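Long-range contacts in fiber protein (PDB 3CNC), which forms the trimeric knob at the tip of the adenovirus 16 fiber and probably attaches the virus to its host-cell receptor CD46: residues 73-78 with 201-206; 97-102 with 125-130; 88-93 with 104-109; 135-140 with 148-153. All blocks are in the same frame, centred on the assembly; numbering follows the deposited sequence.

Contact 1: 73-78 with 201-206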
# COMPACT_ATOMS: atom_id res chain seq x y z
N ALA A 73 -15.32 12.21 17.63
CA ALA A 73 -15.37 12.41 19.08
C ALA A 73 -16.29 13.57 19.51
O ALA A 73 -16.03 14.26 20.49
CB ALA A 73 -13.96 12.63 19.60
N SER A 74 -17.36 13.78 18.75
CA SER A 74 -18.31 14.84 19.06
C SER A 74 -19.59 14.65 18.27
O SER A 74 -19.59 14.01 17.21
CB SER A 74 -17.72 16.22 18.74
OG SER A 74 -17.74 16.48 17.35
N GLU A 75 -20.67 15.22 18.78
CA GLU A 75 -21.96 15.13 18.12
C GLU A 75 -21.87 15.66 16.69
O GLU A 75 -22.52 15.14 15.78
CB GLU A 75 -23.00 15.92 18.92
CG GLU A 75 -24.43 15.71 18.46
CD GLU A 75 -25.44 16.14 19.50
OE1 GLU A 75 -26.65 16.03 19.23
OE2 GLU A 75 -25.02 16.60 20.59
N TYR A 76 -21.04 16.68 16.48
CA TYR A 76 -20.88 17.22 15.14
C TYR A 76 -20.27 16.21 14.18
O TYR A 76 -20.86 15.90 13.14
CB TYR A 76 -20.02 18.49 15.15
CG TYR A 76 -19.74 19.00 13.75
CD1 TYR A 76 -18.47 18.92 13.19
CD2 TYR A 76 -20.77 19.52 12.96
CE1 TYR A 76 -18.23 19.34 11.88
CE2 TYR A 76 -20.54 19.94 11.65
CZ TYR A 76 -19.27 19.85 11.12
OH TYR A 76 -19.02 20.26 9.83
N THR A 77 -19.08 15.70 14.53
CA THR A 77 -18.41 14.73 13.67
C THR A 77 -19.24 13.46 13.55
O THR A 77 -19.35 12.89 12.46
CB THR A 77 -16.99 14.32 14.21
OG1 THR A 77 -17.12 13.54 15.40
CG2 THR A 77 -16.15 15.56 14.49
N ASN A 78 -19.85 13.04 14.66
CA ASN A 78 -20.63 11.81 14.63
C ASN A 78 -22.01 11.95 14.02
O ASN A 78 -22.83 11.04 14.07
CB ASN A 78 -20.68 11.21 16.04
CG ASN A 78 -19.28 10.86 16.56
OD1 ASN A 78 -18.39 10.50 15.79
ND2 ASN A 78 -19.09 10.95 17.88
N THR A 201 -28.60 7.59 10.21
CA THR A 201 -29.81 8.33 10.54
C THR A 201 -29.69 8.77 11.99
O THR A 201 -30.36 9.69 12.44
CB THR A 201 -31.07 7.45 10.37
OG1 THR A 201 -31.51 7.49 9.01
CG2 THR A 201 -32.19 7.92 11.28
N THR A 202 -28.80 8.09 12.72
CA THR A 202 -28.57 8.37 14.12
C THR A 202 -27.16 8.89 14.29
O THR A 202 -26.37 8.86 13.35
CB THR A 202 -28.70 7.09 14.96
OG1 THR A 202 -29.83 6.34 14.50
CG2 THR A 202 -28.88 7.43 16.43
N GLU A 203 -26.84 9.38 15.48
CA GLU A 203 -25.49 9.84 15.75
C GLU A 203 -24.67 8.57 15.97
O GLU A 203 -24.88 7.84 16.94
CB GLU A 203 -25.46 10.72 17.00
CG GLU A 203 -24.06 11.05 17.48
CD GLU A 203 -24.03 11.80 18.80
OE1 GLU A 203 -22.93 11.99 19.36
OE2 GLU A 203 -25.12 12.21 19.28
N VAL A 204 -23.76 8.28 15.04
CA VAL A 204 -22.91 7.09 15.13
C VAL A 204 -21.45 7.51 15.00
O VAL A 204 -21.12 8.37 14.18
CB VAL A 204 -23.22 6.10 13.98
CG1 VAL A 204 -22.59 4.74 14.28
CG2 VAL A 204 -24.73 5.97 13.80
N THR A 205 -20.58 6.91 15.80
CA THR A 205 -19.16 7.25 15.74
C THR A 205 -18.56 7.13 14.34
O THR A 205 -18.59 6.07 13.72
CB THR A 205 -18.33 6.38 16.69
OG1 THR A 205 -18.72 6.65 18.04
CG2 THR A 205 -16.84 6.70 16.53
N LEU A 206 -18.01 8.24 13.86
CA LEU A 206 -17.40 8.30 12.54
C LEU A 206 -16.03 7.61 12.54
O LEU A 206 -15.11 8.03 13.24
CB LEU A 206 -17.27 9.76 12.10
CG LEU A 206 -16.38 10.11 10.90
CD1 LEU A 206 -16.83 9.35 9.68
CD2 LEU A 206 -16.46 11.61 10.64
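Residues 73-78 make a tight turn with helical backbone angles at 75-77, and the irregular segment 201-206 passes it closest where the CA of Asn-78 lies 4.9 Å from the CA of Thr-205. Asn-78 carries the contact. Its CG stands anti to the carbonyl carbon (chi1 -61°), which sends the amide across to the other segment. OD1 accepts the backbone N of Leu-206 at 3.0 Å in a nearly straight bond (166°), with the donor above the carbonyl plane. The backbone O of Asn-78 takes a second, weak bond from Val-204 N at 3.1 Å. Glu-203 runs out extended, so its CG packs 3.7 Å from Asn-78 CB. The two glutamate side chains cross at about a right angle, their carboxylate planes nearly parallel. Glu-75 OE1 and Glu-203 OE2 are 4.1 Å apart, a like-charge pair that may raise the proton affinity of one acid. Within the turn, Ser-74 OG accepts Thr-77 N at 3.2 Å, an ST motif, and Ser-74 O receives both Asn-78 N and Thr-77 OG1. This is loop-to-loop packing. The turn follows strand 63-72, whose last residue, Gly-72, pairs by backbone with Leu-206, and segment 201-206 leads on to strand 211-216.

Contact 2: 97-102 with 125-130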
# COMPACT_ATOMS: atom_id res chain seq x y z
N THR A 97 11.69 22.31 10.88
CA THR A 97 12.25 21.14 11.55
C THR A 97 11.25 19.99 11.62
O THR A 97 11.44 19.04 12.39
CB THR A 97 12.74 21.45 12.98
OG1 THR A 97 11.67 21.97 13.76
CG2 THR A 97 13.89 22.44 12.94
N GLY A 98 10.19 20.08 10.83
CA GLY A 98 9.20 19.01 10.81
C GLY A 98 8.26 18.97 12.00
O GLY A 98 7.60 17.95 12.23
N GLN A 99 8.21 20.05 12.77
CA GLN A 99 7.32 20.13 13.93
C GLN A 99 5.98 20.69 13.45
O GLN A 99 5.93 21.60 12.61
CB GLN A 99 7.90 21.09 14.98
CG GLN A 99 9.35 20.82 15.36
CD GLN A 99 9.53 19.53 16.11
OE1 GLN A 99 8.91 19.32 17.16
NE2 GLN A 99 10.38 18.65 15.59
N ILE A 100 4.88 20.15 13.98
CA ILE A 100 3.55 20.63 13.62
C ILE A 100 3.33 22.07 14.08
O ILE A 100 3.72 22.45 15.19
CB ILE A 100 2.45 19.74 14.26
CG1 ILE A 100 2.24 18.48 13.42
CG2 ILE A 100 1.15 20.51 14.36
CD1 ILE A 100 1.59 18.75 12.06
N ILE A 101 2.73 22.89 13.23
CA ILE A 101 2.43 24.26 13.62
C ILE A 101 0.93 24.19 13.90
O ILE A 101 0.10 24.25 12.99
CB ILE A 101 2.72 25.26 12.48
CG1 ILE A 101 4.23 25.26 12.17
CG2 ILE A 101 2.28 26.66 12.90
CD1 ILE A 101 4.62 26.03 10.91
N THR A 102 0.59 24.05 15.17
CA THR A 102 -0.81 23.90 15.59
C THR A 102 -1.84 24.92 15.16
O THR A 102 -2.92 24.55 14.72
CB THR A 102 -0.90 23.72 17.12
OG1 THR A 102 -0.22 24.80 17.77
CG2 THR A 102 -0.24 22.41 17.54
N THR A 125 14.39 17.12 18.25
CA THR A 125 15.32 17.97 17.54
C THR A 125 15.26 17.53 16.09
O THR A 125 15.99 16.63 15.66
CB THR A 125 16.75 17.83 18.07
OG1 THR A 125 16.77 18.13 19.47
CG2 THR A 125 17.68 18.80 17.35
N SER A 126 14.35 18.15 15.36
CA SER A 126 14.14 17.88 13.95
C SER A 126 13.57 16.52 13.57
O SER A 126 14.08 15.46 13.94
CB SER A 126 15.43 18.10 13.16
OG SER A 126 15.19 17.92 11.78
N ALA A 127 12.49 16.59 12.81
CA ALA A 127 11.78 15.44 12.29
C ALA A 127 11.71 15.74 10.79
O ALA A 127 10.81 15.28 10.08
CB ALA A 127 10.37 15.39 12.89
N LYS A 128 12.68 16.54 10.33
CA LYS A 128 12.76 16.95 8.93
C LYS A 128 12.77 15.76 8.00
O LYS A 128 12.15 15.78 6.93
CB LYS A 128 14.01 17.79 8.70
CG LYS A 128 14.07 18.46 7.34
CD LYS A 128 15.42 19.09 7.11
CE LYS A 128 15.64 19.41 5.64
NZ LYS A 128 17.07 19.27 5.25
N GLY A 129 13.47 14.71 8.41
CA GLY A 129 13.54 13.51 7.61
C GLY A 129 12.21 12.80 7.36
O GLY A 129 12.16 11.86 6.56
N PHE A 130 11.15 13.24 8.03
CA PHE A 130 9.83 12.62 7.87
C PHE A 130 8.93 13.42 6.92
O PHE A 130 7.85 12.96 6.55
CB PHE A 130 9.10 12.51 9.21
CG PHE A 130 9.70 11.51 10.15
CD1 PHE A 130 10.65 11.89 11.09
CD2 PHE A 130 9.32 10.17 10.08
CE1 PHE A 130 11.22 10.94 11.97
CE2 PHE A 130 9.87 9.21 10.94
CZ PHE A 130 10.82 9.60 11.88
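Gln-99 leaves the backbone with CG anti to its carbonyl carbon (chi1 -51°), and the chain bends again at chi2 (-68°). CB and CG only carry the amide round towards residues 125-130. At the tip, OE1 turns to Asn-110 ND2, a weak bond outside the two segments. NE2 points back to its own segment and gives a weak bond to Thr-97 O at 3.4 Å. From there NE2 lies 4.0 Å from Ser-126 N and 4.2 Å from Ala-127 CB, so it borders the main bond of the contact. That bond runs from Ala-127 N to Thr-97 O, 2.7 Å long and nearly straight (173°), its donor above the carbonyl plane. Ser-126 CA adds a CA-H...O contact to the same oxygen at 3.3 Å. Ser-126 OG, anti to its backbone N, accepts Lys-128 N at 3.2 Å in an ST turn that leads into the short 3-10 segment 128-130. Gly-98, with positive phi, lets the two backbones pass closely here. Two loops of the knob are thus joined through one carbonyl. Thr-97 O is gripped by a strong backbone bond, a weak amide bond and a CH contact, which should fix its peptide firmly.

Contact 3: 88-93 with 104-109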
# COMPACT_ATOMS: atom_id res chain seq x y z
N ILE A 88 -14.39 15.62 4.41
CA ILE A 88 -13.65 15.88 5.64
C ILE A 88 -12.21 16.26 5.29
O ILE A 88 -11.58 15.64 4.43
CB ILE A 88 -13.66 14.64 6.53
CG1 ILE A 88 -15.11 14.25 6.83
CG2 ILE A 88 -12.86 14.91 7.81
CD1 ILE A 88 -15.25 12.90 7.45
N ASP A 89 -11.69 17.27 5.97
CA ASP A 89 -10.34 17.73 5.72
C ASP A 89 -9.52 17.77 6.98
O ASP A 89 -10.01 18.15 8.04
CB ASP A 89 -10.33 19.15 5.14
CG ASP A 89 -10.72 19.18 3.68
OD1 ASP A 89 -9.99 18.59 2.86
OD2 ASP A 89 -11.74 19.82 3.35
N VAL A 90 -8.27 17.36 6.85
CA VAL A 90 -7.34 17.41 7.95
C VAL A 90 -6.11 18.00 7.29
O VAL A 90 -5.52 17.39 6.40
CB VAL A 90 -7.02 16.00 8.50
CG1 VAL A 90 -5.88 16.08 9.49
CG2 VAL A 90 -8.26 15.43 9.18
N ASN A 91 -5.75 19.21 7.69
CA ASN A 91 -4.59 19.86 7.10
C ASN A 91 -3.46 19.86 8.10
O ASN A 91 -3.67 20.08 9.30
CB ASN A 91 -4.96 21.30 6.70
CG ASN A 91 -6.28 21.37 5.95
OD1 ASN A 91 -6.49 20.66 4.96
ND2 ASN A 91 -7.17 22.24 6.41
N LEU A 92 -2.25 19.61 7.62
CA LEU A 92 -1.06 19.57 8.47
C LEU A 92 0.03 20.50 7.93
O LEU A 92 0.43 20.39 6.76
CB LEU A 92 -0.53 18.14 8.55
CG LEU A 92 -1.04 17.17 9.63
CD1 LEU A 92 -2.53 17.30 9.81
CD2 LEU A 92 -0.65 15.75 9.24
N ALA A 93 0.50 21.41 8.78
CA ALA A 93 1.55 22.34 8.39
C ALA A 93 2.71 22.19 9.36
O ALA A 93 2.52 22.18 10.57
CB ALA A 93 1.01 23.77 8.41
N LEU A 104 -2.08 26.46 12.63
CA LEU A 104 -2.32 26.34 11.19
C LEU A 104 -2.84 24.96 10.82
O LEU A 104 -3.38 24.76 9.73
CB LEU A 104 -1.03 26.61 10.40
CG LEU A 104 -0.49 28.03 10.23
CD1 LEU A 104 0.87 27.99 9.54
CD2 LEU A 104 -1.47 28.87 9.42
N SER A 105 -2.69 24.00 11.73
CA SER A 105 -3.10 22.62 11.47
C SER A 105 -4.36 22.13 12.18
O SER A 105 -4.72 22.63 13.25
CB SER A 105 -1.94 21.68 11.82
OG SER A 105 -0.71 22.22 11.37
N SER A 106 -5.01 21.14 11.58
CA SER A 106 -6.20 20.55 12.17
C SER A 106 -5.77 19.79 13.42
O SER A 106 -6.55 19.68 14.36
CB SER A 106 -6.86 19.59 11.19
OG SER A 106 -7.18 20.23 9.98
N LEU A 107 -4.55 19.26 13.41
CA LEU A 107 -4.00 18.51 14.55
C LEU A 107 -3.50 19.49 15.61
O LEU A 107 -2.67 20.36 15.32
CB LEU A 107 -2.84 17.61 14.08
CG LEU A 107 -2.17 16.70 15.11
CD1 LEU A 107 -3.16 15.67 15.65
CD2 LEU A 107 -0.98 16.00 14.45
N LYS A 108 -3.98 19.35 16.84
CA LYS A 108 -3.60 20.29 17.90
C LYS A 108 -2.52 19.87 18.88
O LYS A 108 -2.21 20.62 19.80
CB LYS A 108 -4.85 20.72 18.67
CG LYS A 108 -5.93 21.32 17.78
CD LYS A 108 -5.40 22.50 16.96
CE LYS A 108 -6.50 23.08 16.06
NZ LYS A 108 -6.06 24.31 15.33
N SER A 109 -1.97 18.68 18.72
CA SER A 109 -0.88 18.26 19.58
C SER A 109 0.22 17.78 18.63
O SER A 109 -0.06 17.11 17.64
CB SER A 109 -1.33 17.14 20.53
OG SER A 109 -2.12 16.18 19.86
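Ser-105 and Ser-106 both hold OG anti to their own carbonyl carbon (chi1 -42° and -57°), and this sets the two hydroxyls to meet backbone N-H groups of the strand. Ser-106 OG accepts Asn-91 N at 2.9 Å in a nearly straight bond. Ser-105 OG accepts Ala-93 N at 3.0 Å and is also bonded to Ile-101 O, which lies outside these segments. Between them, Ser-106 N donates to Asn-91 O at 2.8 Å, in the carbonyl plane. Three bonds therefore run side by side, and two of them use a serine hydroxyl where a neighbouring strand would offer a carbonyl. Strand 85-94 is an outermost strand of its four-stranded antiparallel sheet within this chain, with strand 185-194 on its other edge. The touching parts run 115° apart, so the loop crosses this outer edge of the sheet without joining it as a strand. Apolar groups flank the polar row. Ala-93 CB meets Leu-104 CB at 4.0 Å, and Val-90 CG1 rests against Ser-106 CB at the same distance. Leu-92 CD1 reaches Leu-107 CB at 4.3 Å, while these leucines also touch Leu-55 and Leu-53 of strand 51-60, in the other sheet. Lys-108 folds back along the loop, and its NZ bonds Ser-105 O at 3.0 Å, nearly along the C=O axis, and Thr-102 O as well.

Contact 4: 135-140 with 148-153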
# COMPACT_ATOMS: atom_id res chain seq x y z
N THR A 135 11.76 18.46 -3.36
CA THR A 135 12.29 18.26 -4.70
C THR A 135 11.23 17.48 -5.50
O THR A 135 10.91 17.84 -6.63
CB THR A 135 13.61 17.42 -4.72
OG1 THR A 135 14.59 18.03 -3.87
CG2 THR A 135 14.18 17.37 -6.13
N ALA A 136 10.68 16.43 -4.89
CA ALA A 136 9.66 15.62 -5.56
C ALA A 136 8.30 16.32 -5.59
O ALA A 136 7.58 16.28 -6.59
CB ALA A 136 9.51 14.26 -4.87
N TYR A 137 7.94 16.94 -4.47
CA TYR A 137 6.66 17.62 -4.35
C TYR A 137 6.95 19.08 -4.02
O TYR A 137 7.08 19.45 -2.86
CB TYR A 137 5.85 16.95 -3.25
CG TYR A 137 5.95 15.43 -3.27
CD1 TYR A 137 6.63 14.74 -2.26
CD2 TYR A 137 5.37 14.69 -4.29
CE1 TYR A 137 6.71 13.34 -2.28
CE2 TYR A 137 5.45 13.30 -4.33
CZ TYR A 137 6.12 12.63 -3.33
OH TYR A 137 6.19 11.26 -3.39
N PRO A 138 7.06 19.93 -5.05
CA PRO A 138 7.35 21.36 -4.88
C PRO A 138 6.17 22.22 -4.47
O PRO A 138 5.02 21.82 -4.59
CB PRO A 138 7.87 21.79 -6.27
CG PRO A 138 8.06 20.49 -7.05
CD PRO A 138 6.98 19.59 -6.48
N PHE A 139 6.48 23.41 -3.97
CA PHE A 139 5.47 24.37 -3.59
C PHE A 139 5.12 25.23 -4.81
O PHE A 139 5.95 25.42 -5.71
CB PHE A 139 5.97 25.27 -2.46
CG PHE A 139 5.88 24.64 -1.09
CD1 PHE A 139 6.98 24.00 -0.53
CD2 PHE A 139 4.69 24.70 -0.36
CE1 PHE A 139 6.90 23.43 0.74
CE2 PHE A 139 4.61 24.14 0.91
CZ PHE A 139 5.72 23.50 1.46
N ILE A 140 3.88 25.73 -4.86
CA ILE A 140 3.44 26.59 -5.95
C ILE A 140 4.31 27.84 -5.98
O ILE A 140 4.47 28.51 -4.95
CB ILE A 140 1.99 27.04 -5.76
CG1 ILE A 140 1.05 25.87 -5.97
CG2 ILE A 140 1.68 28.20 -6.69
CD1 ILE A 140 -0.38 26.17 -5.62
N ASN A 148 0.25 18.98 -10.26
CA ASN A 148 -0.52 17.77 -9.99
C ASN A 148 0.29 16.58 -9.48
O ASN A 148 -0.31 15.57 -9.10
CB ASN A 148 -1.32 17.37 -11.23
CG ASN A 148 -2.49 18.31 -11.49
OD1 ASN A 148 -2.85 19.13 -10.64
ND2 ASN A 148 -3.10 18.19 -12.67
N GLU A 149 1.62 16.68 -9.47
CA GLU A 149 2.47 15.59 -8.95
C GLU A 149 2.45 15.63 -7.43
O GLU A 149 3.04 14.78 -6.76
CB GLU A 149 3.94 15.75 -9.36
CG GLU A 149 4.16 16.49 -10.64
CD GLU A 149 4.23 18.00 -10.47
OE1 GLU A 149 5.30 18.52 -10.10
OE2 GLU A 149 3.20 18.66 -10.70
N ASP A 150 1.80 16.65 -6.87
CA ASP A 150 1.72 16.80 -5.43
C ASP A 150 0.54 16.06 -4.82
O ASP A 150 0.29 16.18 -3.63
CB ASP A 150 1.65 18.27 -5.04
CG ASP A 150 2.98 19.00 -5.23
OD1 ASP A 150 3.94 18.38 -5.75
OD2 ASP A 150 3.07 20.18 -4.85
N TYR A 151 -0.16 15.27 -5.64
CA TYR A 151 -1.33 14.55 -5.15
C TYR A 151 -1.28 13.03 -5.16
O TYR A 151 -0.77 12.41 -6.10
CB TYR A 151 -2.58 14.94 -5.94
CG TYR A 151 -2.95 16.40 -5.92
CD1 TYR A 151 -2.70 17.22 -7.02
CD2 TYR A 151 -3.60 16.96 -4.81
CE1 TYR A 151 -3.09 18.56 -7.03
CE2 TYR A 151 -3.99 18.29 -4.80
CZ TYR A 151 -3.74 19.09 -5.92
OH TYR A 151 -4.17 20.40 -5.92
N ILE A 152 -1.84 12.43 -4.12
CA ILE A 152 -1.95 10.98 -4.01
C ILE A 152 -3.45 10.73 -3.88
O ILE A 152 -4.11 11.38 -3.06
CB ILE A 152 -1.25 10.43 -2.73
CG1 ILE A 152 0.27 10.56 -2.84
CG2 ILE A 152 -1.62 8.98 -2.53
CD1 ILE A 152 1.01 10.28 -1.52
N TYR A 153 -3.99 9.83 -4.69
CA TYR A 153 -5.40 9.49 -4.61
C TYR A 153 -5.51 8.02 -4.20
O TYR A 153 -4.66 7.20 -4.55
CB TYR A 153 -6.11 9.73 -5.94
CG TYR A 153 -5.87 11.10 -6.51
CD1 TYR A 153 -4.78 11.35 -7.36
CD2 TYR A 153 -6.70 12.18 -6.17
CE1 TYR A 153 -4.53 12.62 -7.85
CE2 TYR A 153 -6.45 13.47 -6.67
CZ TYR A 153 -5.36 13.68 -7.50
OH TYR A 153 -5.10 14.93 -8.00
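The Asp-150 carboxylate carries this contact, set against the backbone at Tyr-137 and Pro-138. OD1 lies 3.2 Å from Tyr-137 CA and 3.4 Å from Pro-138 CD, so it faces carbon-bound hydrogens of both residues. OD2 comes within 2.6 Å of Pro-138 O. The CG of Asp-150 stands anti to its carbonyl carbon (chi1 -73°), which swings the carboxylate over to the loop. The Tyr-137 ring meets residues 148-153 by its edge: Glu-149 O lies in the ring plane, 3.4 Å from CD2. One face of that ring carries Ala-136 CB, 3.8 Å above its centre. Glu-149 bends at chi2 and crosses Pro-138 at about a right angle, OE1 reaching 4.1 Å from CD. Further out, Asp-150 closes the 3-10 turn 148-150. Just before strand 151-159, it pairs by backbone with Leu-174 of strand 165-174. Tyr-137 O is bonded by Asn-175 ND2, and the Asp-150 side chain touches Arg-176. The tyrosine hydroxyl bonds Ile-216 N and the OH of Tyr-67 of the second subunit. Glu-149 OE1 makes a salt bridge to Lys-35 of that subunit. The contact thus lies at the trimer interface of the knob. Two carboxylates sit close together here, and the lysine and arginine nearby probably help to offset their charge.

The four contacts span one knob domain. Contact 1 joins the most distant segments in sequence and encloses the other three along the chain. Contacts 2 and 3 alternate their segments, and both close before contact 4 opens. Contact 1 lies across the chain's centre from contacts 2 and 4, with centres 32 and 33 Å away. Contact 3 lies between: Leu-206 CD2 packs on Ile-88 CD1 at 3.6 Å, and Ile-101 N probably bonds Ala-93 O at 2.8 Å. Contacts 3 and 4 reach the two outermost strands, within this chain, of one sheet, 85-94 and 151-159, with centres 18 Å apart. Contacts 1-3 tie loops and strands within one subunit; contact 4 belongs to the trimer interface.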